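Local atomic coordinates of tryptophane-5-halogenase (Microbispora sp. ATCC PTA-5024, PDB entry 5UAO), a protein that is a flavin-dependent halogenase that generates 5-chlorotryptophan on a peptide during biosynthesis of the lanthipeptide NAI-107. Residues 175-180 and 287-291; 260-264 and 317-321. All blocks are in the same frame, centred on the assembly; numbering follows the deposited sequence.

Interaction 1. Residues 175-180 and 287-291; sequences HMDNAR and IPTPE
R180 and E291 reach each other through bent chains: R180 turns at chi3 (-73°) and E291 at chi2 (-82°), which brings guanidinium and carboxylate together at the start of helix 178-191, beside the end of strand 282-288 in the mixed sheet of this flavin-dependent halogenase. The carboxylate stands at the guanidinium edge, its plane turned 80° from that of the arginine. R180 NH2 gives the main bond of the salt bridge to E291 OE1 (2.9 Å), which accepts with its syn lone pair; the bonds from NH1 to OE1 and from NH2 to OE2 are weak. D177, the N-cap of the helix, accepts from R180 N through OD2 (2.9 Å), and its CB lies over one guanidinium face. R180 NE is bound to V97 O, and E291 OE1 also pairs with R98. D177 OD1 and E291 OE2, two acceptors of like charge, sit 3.5 Å apart; an alanine in place of R180 would probably leave these carboxylates without the guanidinium's share of charge compensation, R98 remaining to E291, and V97 O without this donor. At the other end, buried H175 is held by T274 at NE2 and by T100 at ND1. I287 CG2 approaches H175 CD2 at 3.6 Å, while P288 CD makes a CH-pi contact over one face of the imidazole, 4.2 Å from the ring centroid.

Interaction 2. Residues 260-264 and 317-321; sequences VTGTL and FPGVT
T263 and T321 join the two segments by a pair of nearly straight hydrogen bonds. T321 N donates to T263 O (2.9 Å), but the return bond, from T263 N, goes to the hydroxyl T321 OG1 (2.9 Å) and not to a main-chain carbonyl. The T321 carbonyl instead presses on the strand beside it, with its O 3.2 Å from G262 CA in a CH-O contact. This is the tight part: a CB on G262 would collide with T321 O. Strand 258-264 belongs to the mixed sheet, with strand 293-299 on one flank; on the other, segment 317-321 runs between helix 306-316 and strand 324-327. It opens with a type II beta turn from F317 to V320, closed by V320 N to F317 O (3.0 Å), with G319 at the position where phi is positive. The inner side of this turn is packed too: L264 extends its CG anti to the backbone N (chi1 -173°), laying CD1 3.3 Å from P318 O, while CD2 reaches F317 CB at 4.2 Å. P318 and G319 form the solvent side of the turn. The threonine side-chain ends meet more loosely, T321 CG2 coming no nearer to T263 OG1 than 3.9 Å.

Interactions 1 and 2 lie at two strands of one mixed sheet that are separated by a single strand, their centres 15 Å apart and their nearest atoms about 6 Å apart without touching. Strand 293-299, between strands 282-288 and 258-264, connects them: side chains of D177 and T289 in interaction 1 and of T263 in interaction 2 all touch its H294. Just before it, S292 O accepts from T289 OG1 while S292 also meets the T263 side chain. Both contacts have one end near the flavin: the I287 side chain is about 4 Å from FAD and that of T261 about 6 Å. Interaction 1 is partly buried, whereas interaction 2 lies farther out, at the surface.

Interaction 1. Residues 175-180 and 287-291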
ATOM      1  N   HIS A 175     -22.865  -4.832 -17.181  1.00 23.73           N
ATOM      2  CA  HIS A 175     -22.828  -4.117 -18.477  1.00 24.07           C
ATOM      3  C   HIS A 175     -24.112  -3.278 -18.570  1.00 25.12           C
ATOM      4  O   HIS A 175     -25.242  -3.767 -18.253  1.00 24.85           O
ATOM      5  CB  HIS A 175     -22.825  -5.079 -19.663  1.00 22.27           C
ATOM      6  CG  HIS A 175     -21.729  -6.082 -19.695  1.00 23.64           C
ATOM      7  ND1 HIS A 175     -21.980  -7.440 -19.700  1.00 28.46           N
ATOM      8  CD2 HIS A 175     -20.389  -5.961 -19.862  1.00 25.31           C
ATOM      9  CE1 HIS A 175     -20.840  -8.103 -19.776  1.00 23.67           C
ATOM     10  NE2 HIS A 175     -19.866  -7.226 -19.909  1.00 24.32           N
ATOM     11  N   MET A 176     -23.959  -2.019 -18.972  1.00 25.82           N
ATOM     12  CA  MET A 176     -25.043  -1.010 -18.938  1.00 27.07           C
ATOM     13  C   MET A 176     -25.065  -0.189 -20.234  1.00 30.21           C
ATOM     14  O   MET A 176     -24.071   0.474 -20.594  1.00 28.63           O
ATOM     15  CB  MET A 176     -24.875  -0.057 -17.752  1.00 30.76           C
ATOM     16  CG  MET A 176     -24.779  -0.752 -16.411  1.00 29.47           C
ATOM     17  SD  MET A 176     -24.184   0.332 -15.106  1.00 33.51           S
ATOM     18  CE  MET A 176     -22.507   0.599 -15.644  1.00 33.91           C
ATOM     19  N   ASP A 177     -26.180  -0.258 -20.940  1.00 26.06           N
ATOM     20  CA  ASP A 177     -26.443   0.617 -22.052  1.00 27.27           C
ATOM     21  C   ASP A 177     -26.282   2.048 -21.652  1.00 27.59           C
ATOM     22  O   ASP A 177     -26.920   2.524 -20.715  1.00 24.47           O
ATOM     23  CB  ASP A 177     -27.869   0.395 -22.561  1.00 31.12           C
ATOM     24  CG  ASP A 177     -28.199   1.269 -23.725  1.00 32.82           C
ATOM     25  OD1 ASP A 177     -27.828   0.823 -24.823  1.00 33.44           O
ATOM     26  OD2 ASP A 177     -28.802   2.377 -23.555  1.00 29.53           O
ATOM     27  N   ASN A 178     -25.386   2.744 -22.342  1.00 27.11           N
ATOM     28  CA  ASN A 178     -25.041   4.060 -21.944  1.00 27.46           C
ATOM     29  C   ASN A 178     -26.140   5.084 -22.004  1.00 29.00           C
ATOM     30  O   ASN A 178     -26.245   5.912 -21.101  1.00 30.02           O
ATOM     31  CB  ASN A 178     -23.870   4.613 -22.754  1.00 28.38           C
ATOM     32  CG  ASN A 178     -23.255   5.752 -22.042  1.00 35.56           C
ATOM     33  OD1 ASN A 178     -22.710   5.575 -20.921  1.00 48.46           O
ATOM     34  ND2 ASN A 178     -23.412   6.948 -22.593  1.00 35.52           N
ATOM     35  N   ALA A 179     -26.941   5.045 -23.062  1.00 27.04           N
ATOM     36  CA  ALA A 179     -28.060   5.966 -23.156  1.00 30.74           C
ATOM     37  C   ALA A 179     -29.086   5.717 -22.019  1.00 28.87           C
ATOM     38  O   ALA A 179     -29.473   6.689 -21.370  1.00 26.14           O
ATOM     39  CB  ALA A 179     -28.690   5.963 -24.551  1.00 32.85           C
ATOM     40  N   ARG A 180     -29.402   4.462 -21.675  1.00 28.44           N
ATOM     41  CA  ARG A 180     -30.337   4.226 -20.577  1.00 28.97           C
ATOM     42  C   ARG A 180     -29.735   4.642 -19.284  1.00 29.96           C
ATOM     43  O   ARG A 180     -30.464   5.146 -18.429  1.00 32.09           O
ATOM     44  CB  ARG A 180     -30.804   2.766 -20.400  1.00 32.04           C
ATOM     45  CG  ARG A 180     -31.827   2.290 -21.423  1.00 36.43           C
ATOM     46  CD  ARG A 180     -32.427   0.949 -21.073  1.00 33.99           C
ATOM     47  NE  ARG A 180     -31.509  -0.186 -21.280  1.00 31.24           N
ATOM     48  CZ  ARG A 180     -31.333  -0.854 -22.438  1.00 33.94           C
ATOM     49  NH1 ARG A 180     -31.955  -0.495 -23.550  1.00 32.10           N
ATOM     50  NH2 ARG A 180     -30.515  -1.887 -22.500  1.00 31.82           N
ATOM     51  N   ILE A 287     -19.747  -6.285 -25.707  1.00 23.79           N
ATOM     52  CA  ILE A 287     -20.436  -6.010 -24.448  1.00 24.83           C
ATOM     53  C   ILE A 287     -21.935  -6.313 -24.682  1.00 23.57           C
ATOM     54  O   ILE A 287     -22.618  -5.526 -25.365  1.00 25.58           O
ATOM     55  CB  ILE A 287     -20.195  -4.531 -23.998  1.00 24.88           C
ATOM     56  CG1 ILE A 287     -18.735  -4.352 -23.579  1.00 25.55           C
ATOM     57  CG2 ILE A 287     -21.151  -4.148 -22.888  1.00 25.54           C
ATOM     58  CD1 ILE A 287     -18.315  -2.916 -23.383  1.00 26.26           C
ATOM     59  N   PRO A 288     -22.455  -7.418 -24.114  1.00 26.15           N
ATOM     60  CA  PRO A 288     -23.890  -7.757 -24.265  1.00 27.72           C
ATOM     61  C   PRO A 288     -24.821  -6.773 -23.573  1.00 27.58           C
ATOM     62  O   PRO A 288     -24.564  -6.399 -22.420  1.00 29.35           O
ATOM     63  CB  PRO A 288     -23.969  -9.113 -23.575  1.00 27.87           C
ATOM     64  CG  PRO A 288     -22.654  -9.713 -23.877  1.00 28.25           C
ATOM     65  CD  PRO A 288     -21.699  -8.586 -23.637  1.00 26.49           C
ATOM     66  N   THR A 289     -25.869  -6.347 -24.274  1.00 25.54           N
ATOM     67  CA  THR A 289     -27.060  -5.723 -23.648  1.00 26.08           C
ATOM     68  C   THR A 289     -28.265  -6.634 -23.935  1.00 25.16           C
ATOM     69  O   THR A 289     -28.122  -7.592 -24.716  1.00 26.45           O
ATOM     70  CB  THR A 289     -27.343  -4.290 -24.137  1.00 28.30           C
ATOM     71  OG1 THR A 289     -27.825  -4.348 -25.485  1.00 30.06           O
ATOM     72  CG2 THR A 289     -26.119  -3.412 -24.061  1.00 31.55           C
ATOM     73  N   PRO A 290     -29.431  -6.396 -23.292  1.00 25.61           N
ATOM     74  CA  PRO A 290     -30.523  -7.361 -23.596  1.00 27.05           C
ATOM     75  C   PRO A 290     -30.952  -7.323 -25.069  1.00 26.16           C
ATOM     76  O   PRO A 290     -31.272  -8.360 -25.620  1.00 30.68           O
ATOM     77  CB  PRO A 290     -31.663  -6.966 -22.611  1.00 27.35           C
ATOM     78  CG  PRO A 290     -30.927  -6.290 -21.463  1.00 29.03           C
ATOM     79  CD  PRO A 290     -29.773  -5.540 -22.137  1.00 28.18           C
ATOM     80  N   GLU A 291     -30.799  -6.202 -25.734  1.00 29.12           N
ATOM     81  CA  GLU A 291     -31.329  -6.052 -27.101  1.00 31.98           C
ATOM     82  C   GLU A 291     -30.317  -6.509 -28.182  1.00 33.58           C
ATOM     83  O   GLU A 291     -30.735  -7.002 -29.195  1.00 29.29           O
ATOM     84  CB  GLU A 291     -31.906  -4.626 -27.353  1.00 35.98           C
ATOM     85  CG  GLU A 291     -30.938  -3.456 -27.340  1.00 43.96           C
ATOM     86  CD  GLU A 291     -30.563  -2.913 -25.916  1.00 56.44           C
ATOM     87  OE1 GLU A 291     -31.070  -3.487 -24.865  1.00 40.87           O
ATOM     88  OE2 GLU A 291     -29.712  -1.929 -25.867  1.00 50.24           O
TER
HETATM   89  O   HOH W   1     -26.428  -4.104 -20.683  1.00 36.89           O

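Interaction 2. Residues 260-264 and 317-321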
ATOM      1  N   VAL A 260     -14.118   2.357 -33.642  1.00 26.37           N
ATOM      2  CA  VAL A 260     -15.305   2.298 -34.469  1.00 26.38           C
ATOM      3  C   VAL A 260     -16.312   1.416 -33.704  1.00 25.09           C
ATOM      4  O   VAL A 260     -16.071   0.233 -33.451  1.00 22.82           O
ATOM      5  CB  VAL A 260     -15.040   1.624 -35.833  1.00 30.72           C
ATOM      6  CG1 VAL A 260     -16.340   1.527 -36.606  1.00 34.80           C
ATOM      7  CG2 VAL A 260     -14.098   2.453 -36.672  1.00 38.51           C
ATOM      8  N   THR A 261     -17.474   1.958 -33.450  1.00 24.77           N
ATOM      9  CA  THR A 261     -18.478   1.206 -32.743  1.00 27.00           C
ATOM     10  C   THR A 261     -19.631   0.703 -33.618  1.00 31.07           C
ATOM     11  O   THR A 261     -19.952   1.278 -34.703  1.00 30.97           O
ATOM     12  CB  THR A 261     -19.075   2.057 -31.581  1.00 26.80           C
ATOM     13  OG1 THR A 261     -19.745   3.231 -32.091  1.00 28.17           O
ATOM     14  CG2 THR A 261     -17.980   2.437 -30.623  1.00 29.43           C
ATOM     15  N   GLY A 262     -20.299  -0.337 -33.130  1.00 30.14           N
ATOM     16  CA  GLY A 262     -21.455  -0.852 -33.849  1.00 29.71           C
ATOM     17  C   GLY A 262     -22.208  -1.867 -32.994  1.00 31.15           C
ATOM     18  O   GLY A 262     -21.791  -2.127 -31.880  1.00 24.57           O
ATOM     19  N   THR A 263     -23.337  -2.408 -33.488  1.00 26.57           N
ATOM     20  CA  THR A 263     -24.097  -3.439 -32.739  1.00 25.94           C
ATOM     21  C   THR A 263     -24.266  -4.661 -33.610  1.00 27.97           C
ATOM     22  O   THR A 263     -24.315  -4.546 -34.850  1.00 26.60           O
ATOM     23  CB  THR A 263     -25.509  -2.935 -32.269  1.00 28.70           C
ATOM     24  OG1 THR A 263     -26.320  -2.697 -33.410  1.00 32.37           O
ATOM     25  CG2 THR A 263     -25.432  -1.610 -31.450  1.00 27.75           C
ATOM     26  N   LEU A 264     -24.424  -5.797 -32.968  1.00 26.84           N
ATOM     27  CA  LEU A 264     -24.568  -7.090 -33.619  1.00 27.36           C
ATOM     28  C   LEU A 264     -25.653  -7.925 -32.878  1.00 28.80           C
ATOM     29  O   LEU A 264     -25.645  -8.037 -31.654  1.00 26.09           O
ATOM     30  CB  LEU A 264     -23.253  -7.831 -33.496  1.00 30.17           C
ATOM     31  CG  LEU A 264     -23.083  -9.178 -34.246  1.00 31.12           C
ATOM     32  CD1 LEU A 264     -23.175  -9.042 -35.772  1.00 30.66           C
ATOM     33  CD2 LEU A 264     -21.783  -9.853 -33.846  1.00 34.26           C
ATOM     34  N   PHE A 317     -16.896  -9.830 -37.680  1.00 25.92           N
ATOM     35  CA  PHE A 317     -18.189  -9.858 -36.970  1.00 26.97           C
ATOM     36  C   PHE A 317     -19.303  -9.538 -37.987  1.00 25.26           C
ATOM     37  O   PHE A 317     -19.971  -8.496 -37.918  1.00 28.73           O
ATOM     38  CB  PHE A 317     -18.221  -8.850 -35.846  1.00 29.76           C
ATOM     39  CG  PHE A 317     -17.182  -9.078 -34.793  1.00 29.52           C
ATOM     40  CD1 PHE A 317     -17.342 -10.057 -33.821  1.00 28.09           C
ATOM     41  CD2 PHE A 317     -15.995  -8.337 -34.787  1.00 33.01           C
ATOM     42  CE1 PHE A 317     -16.377 -10.287 -32.822  1.00 31.54           C
ATOM     43  CE2 PHE A 317     -15.037  -8.546 -33.754  1.00 32.12           C
ATOM     44  CZ  PHE A 317     -15.238  -9.522 -32.788  1.00 29.90           C
ATOM     45  N   PRO A 318     -19.551 -10.471 -38.899  1.00 27.15           N
ATOM     46  CA  PRO A 318     -20.474 -10.196 -40.013  1.00 27.02           C
ATOM     47  C   PRO A 318     -21.841  -9.848 -39.516  1.00 28.88           C
ATOM     48  O   PRO A 318     -22.361 -10.487 -38.604  1.00 29.40           O
ATOM     49  CB  PRO A 318     -20.512 -11.535 -40.760  1.00 31.26           C
ATOM     50  CG  PRO A 318     -19.199 -12.156 -40.469  1.00 30.52           C
ATOM     51  CD  PRO A 318     -19.003 -11.847 -38.997  1.00 31.53           C
ATOM     52  N   GLY A 319     -22.375  -8.787 -40.065  1.00 30.58           N
ATOM     53  CA  GLY A 319     -23.676  -8.247 -39.672  1.00 33.18           C
ATOM     54  C   GLY A 319     -23.597  -7.043 -38.794  1.00 31.14           C
ATOM     55  O   GLY A 319     -24.611  -6.467 -38.460  1.00 30.95           O
ATOM     56  N   VAL A 320     -22.381  -6.684 -38.348  1.00 29.54           N
ATOM     57  CA  VAL A 320     -22.238  -5.631 -37.326  1.00 27.66           C
ATOM     58  C   VAL A 320     -22.625  -4.313 -38.001  1.00 32.61           C
ATOM     59  O   VAL A 320     -22.321  -4.118 -39.153  1.00 32.86           O
ATOM     60  CB  VAL A 320     -20.799  -5.582 -36.756  1.00 29.28           C
ATOM     61  CG1 VAL A 320     -19.775  -5.158 -37.818  1.00 31.71           C
ATOM     62  CG2 VAL A 320     -20.710  -4.667 -35.540  1.00 30.46           C
ATOM     63  N   THR A 321     -23.340  -3.441 -37.328  1.00 31.04           N
ATOM     64  CA  THR A 321     -23.519  -2.102 -37.894  1.00 32.71           C
ATOM     65  C   THR A 321     -22.309  -1.201 -37.676  1.00 34.68           C
ATOM     66  O   THR A 321     -21.332  -1.518 -36.969  1.00 38.64           O
ATOM     67  CB  THR A 321     -24.665  -1.430 -37.245  1.00 34.87           C
ATOM     68  OG1 THR A 321     -24.290  -1.129 -35.879  1.00 33.20           O
ATOM     69  CG2 THR A 321     -25.861  -2.406 -37.290  1.00 39.84           C
TER